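EscJ (Escherichia coli, PDB 1YJ7) probably forms, with further copies of itself, part of the membrane-associated platform on which the type III secretion system of enteropathogenic E. coli assembles. Local coordinates at residues D[7-11]-D[12-16]; D[97-100]-D[101-104]. The protein carries 3 engineered substitutions. All coordinates share one frame; numbering follows the deposited sequence. Where two conformers were deposited one is given.

In the fold
Along the chain, interaction 1 (7-11 with 12-16) closes before interaction 2 (97-100 with 101-104) opens, and the two lie in different halves of an elongated protein. Their centres are 24 Å apart and their nearest atoms about 11 Å, without touching. Interaction 1 passes from strand 3-9, outermost in this chain's antiparallel sheet, into helix 11-23, starting a helix. Interaction 2 passes from helix 80-99 toward strand 105-113 of the mixed sheet, at the other end of a helix. The two thus share no sheet or helix; each is a local strand-helix junction in its own alpha/beta unit, and the connection between the units includes an extended linker.

Interaction 1 (D[7-11]-D[12-16]); sequences TGLTE and KEANQ
The side-chain amide of Asn15 lies with one face over the backbone carbonyl of Glu11: Glu11 O sits 3.2 Å from Asn15 CG, beneath the flat group instead of at its edge. Water 1 reaches the same face, donating to Asn15 OD1 and also to Glu11 O, each at 3.0 Å, and so ties the amide to the first turn of helix 11-23. The turn is started by an N-cap, Thr10, and clasped by a hydrophobic staple. Thr10 OG1 accepts from Glu13 N at 3.1 Å in a nearly straight bond (164°); a chi1 of 65° swings the hydroxyl between backbone N and carbonyl carbon, which places it before Glu13 N. Regular helical bonds then follow, from Ala14 N to Thr10 O (3.0 Å) and from Asn15 N to Glu11 O (2.9 Å), so the latter carbonyl serves both a backbone N-H and the water. On the buried side Gly8 and Leu9 both face Met38 in a G1 beta bulge, and Leu9 sends its side chain over Ala14, which itself packs on Met38. The staple closes where Leu9 CB meets Ala14 CB at 4.0 Å, with Leu9 CD1 alongside the same methyl.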
# COMPACT_ATOMS: atom_id res chain seq x y z
N THR D 7 21.48 0.77 12.17
CA THR D 7 22.69 1.56 11.94
C THR D 7 22.27 2.99 11.63
O THR D 7 21.10 3.29 11.44
CB THR D 7 23.49 0.99 10.75
OG1 THR D 7 22.74 1.19 9.54
CG2 THR D 7 23.64 -0.53 10.84
N GLY D 8 23.25 3.89 11.61
CA GLY D 8 23.03 5.26 11.18
C GLY D 8 22.24 6.10 12.15
O GLY D 8 21.64 7.10 11.76
N LEU D 9 22.23 5.70 13.42
CA LEU D 9 21.39 6.37 14.39
C LEU D 9 22.09 7.59 14.95
O LEU D 9 23.30 7.58 15.17
CB LEU D 9 21.05 5.43 15.56
CG LEU D 9 20.25 4.16 15.24
CD1 LEU D 9 20.17 3.26 16.46
CD2 LEU D 9 18.87 4.54 14.71
N THR D 10 21.31 8.63 15.22
CA THR D 10 21.83 9.77 15.96
C THR D 10 22.13 9.34 17.39
O THR D 10 21.67 8.29 17.85
CB THR D 10 20.85 10.95 16.00
OG1 THR D 10 19.69 10.56 16.72
CG2 THR D 10 20.36 11.33 14.59
N GLU D 11 22.87 10.17 18.10
CA GLU D 11 23.18 9.89 19.50
C GLU D 11 21.92 9.76 20.32
O GLU D 11 21.80 8.87 21.15
CB GLU D 11 24.08 10.99 20.06
CG GLU D 11 25.49 10.88 19.54
CD GLU D 11 26.41 11.99 20.02
OE1 GLU D 11 27.62 11.93 19.68
OE2 GLU D 11 25.93 12.90 20.72
N LYS D 12 20.97 10.67 20.09
CA LYS D 12 19.75 10.70 20.89
C LYS D 12 18.89 9.48 20.61
O LYS D 12 18.42 8.86 21.54
CB LYS D 12 18.96 11.97 20.63
CG LYS D 12 17.61 12.04 21.31
CD LYS D 12 16.89 13.34 20.92
CE LYS D 12 15.40 13.23 21.05
NZ LYS D 12 14.76 14.51 20.56
N GLU D 13 18.71 9.14 19.34
CA GLU D 13 17.88 7.98 18.98
C GLU D 13 18.49 6.70 19.57
O GLU D 13 17.80 5.88 20.17
CB GLU D 13 17.58 7.88 17.49
CG GLU D 13 16.55 6.79 17.22
CD GLU D 13 15.44 7.20 16.28
OE1 GLU D 13 15.75 7.73 15.20
OE2 GLU D 13 14.27 6.95 16.61
N ALA D 14 19.79 6.54 19.39
CA ALA D 14 20.49 5.38 19.90
C ALA D 14 20.38 5.32 21.43
O ALA D 14 20.11 4.25 21.97
CB ALA D 14 21.94 5.37 19.44
N ASN D 15 20.59 6.43 22.12
CA ASN D 15 20.51 6.43 23.58
C ASN D 15 19.12 6.06 24.08
O ASN D 15 18.98 5.33 25.05
CB ASN D 15 20.89 7.78 24.17
CG ASN D 15 22.38 8.05 24.15
OD1 ASN D 15 23.20 7.12 24.04
ND2 ASN D 15 22.74 9.33 24.22
N GLN D 16 18.10 6.62 23.46
CA GLN D 16 16.73 6.33 23.88
C GLN D 16 16.39 4.86 23.67
O GLN D 16 15.82 4.22 24.57
CB GLN D 16 15.73 7.25 23.20
CG GLN D 16 15.92 8.70 23.68
CD GLN D 16 14.93 9.66 23.07
OE1 GLN D 16 14.46 9.45 21.96
NE2 GLN D 16 14.63 10.74 23.81
O HOH W 1 24.44 7.36 21.37

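Interaction 2 (D[97-100]-D[101-104]); sequences RLLS and KIPG
Leu99 to Ile102 form a type I beta turn in which Ile102 N donates to Leu99 O at 3.1 Å, one step beyond a matching bond from Lys101 N to Leu98 O, and these two i to i+3 bonds, tighter in sequence than the i to i+4 pattern of an alpha helix, lead the chain off helix 80-99 toward strand 105-113.

The side chains of Leu99 and Ile102 lie side by side and point the same way, their methyls meeting at Leu99 CD2 and Ile102 CD1, 3.9 Å apart. Ile102 CG1, anti to its own carbonyl carbon (chi1 -64°), also comes over Leu99 O. Together they form an apolar patch in which both pack on Ile143, joining the turn to helix 140-150; Leu99 further reaches Val147 and Cys108.

On another side Lys101 lays its aliphatic stem across the carbonyls of Arg97 and Leu98, with CB 3.5 Å from Leu98 O and CG 3.7 Å from Arg97 O. Its extended chain carries the ammonium away, and Lys101 NZ ends 6.6 Å from Arg97 NE, like charges that are not in contact. Ser100 turns its hydroxyl back to the helix, where OG is hydrogen-bonded to Glu96 O. Water 2 sits 2.8 Å from Ser100 O and 2.9 Å from Ile102 O, although its two protons are contested by more acceptors than they can serve.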
# COMPACT_ATOMS: atom_id res chain seq x y z
N ARG D 97 8.32 27.05 20.45
CA ARG D 97 9.55 27.50 21.08
C ARG D 97 9.25 28.14 22.43
O ARG D 97 9.94 27.87 23.41
CB ARG D 97 10.29 28.48 20.17
CG ARG D 97 11.58 29.03 20.82
CD ARG D 97 12.17 30.15 20.07
NE ARG D 97 12.99 29.65 18.99
CZ ARG D 97 12.78 29.87 17.72
NH1 ARG D 97 11.76 30.62 17.34
NH2 ARG D 97 13.63 29.35 16.82
N LEU D 98 8.21 28.97 22.46
CA LEU D 98 7.79 29.68 23.68
C LEU D 98 7.26 28.70 24.72
O LEU D 98 7.70 28.69 25.87
CB LEU D 98 6.76 30.77 23.32
CG LEU D 98 6.15 31.64 24.44
CD1 LEU D 98 5.63 33.00 23.89
CD2 LEU D 98 5.02 30.92 25.17
N LEU D 99 6.33 27.84 24.32
CA LEU D 99 5.73 26.89 25.27
C LEU D 99 6.77 25.92 25.81
O LEU D 99 6.65 25.45 26.94
CB LEU D 99 4.57 26.12 24.64
CG LEU D 99 3.35 26.94 24.27
CD1 LEU D 99 2.35 26.06 23.54
CD2 LEU D 99 2.74 27.57 25.47
N SER D 100 7.80 25.64 25.03
CA SER D 100 8.81 24.68 25.45
C SER D 100 9.74 25.22 26.53
O SER D 100 10.55 24.47 27.09
CB SER D 100 9.62 24.20 24.26
OG SER D 100 8.77 23.55 23.33
N LYS D 101 9.63 26.51 26.85
CA LYS D 101 10.34 27.09 27.99
C LYS D 101 9.60 26.95 29.31
O LYS D 101 10.16 27.21 30.38
CB LYS D 101 10.66 28.57 27.73
CG LYS D 101 11.60 28.78 26.55
CD LYS D 101 11.96 30.24 26.40
CE LYS D 101 12.73 30.50 25.13
NZ LYS D 101 13.23 31.92 25.13
N ILE D 102 8.34 26.52 29.28
CA ILE D 102 7.63 26.26 30.53
C ILE D 102 8.26 25.07 31.24
O ILE D 102 8.39 24.00 30.63
CB ILE D 102 6.14 25.98 30.25
CG1 ILE D 102 5.48 27.22 29.64
CG2 ILE D 102 5.45 25.54 31.52
CD1 ILE D 102 4.09 26.97 29.11
N PRO D 103 8.70 25.23 32.49
CA PRO D 103 9.33 24.11 33.19
C PRO D 103 8.38 22.93 33.26
O PRO D 103 7.20 23.08 33.62
CB PRO D 103 9.63 24.68 34.58
CG PRO D 103 9.80 26.14 34.32
CD PRO D 103 8.72 26.46 33.31
N GLY D 104 8.90 21.76 32.89
CA GLY D 104 8.12 20.55 32.83
C GLY D 104 7.63 20.18 31.45
O GLY D 104 7.20 19.06 31.26
O HOH W 2 11.10 23.51 29.69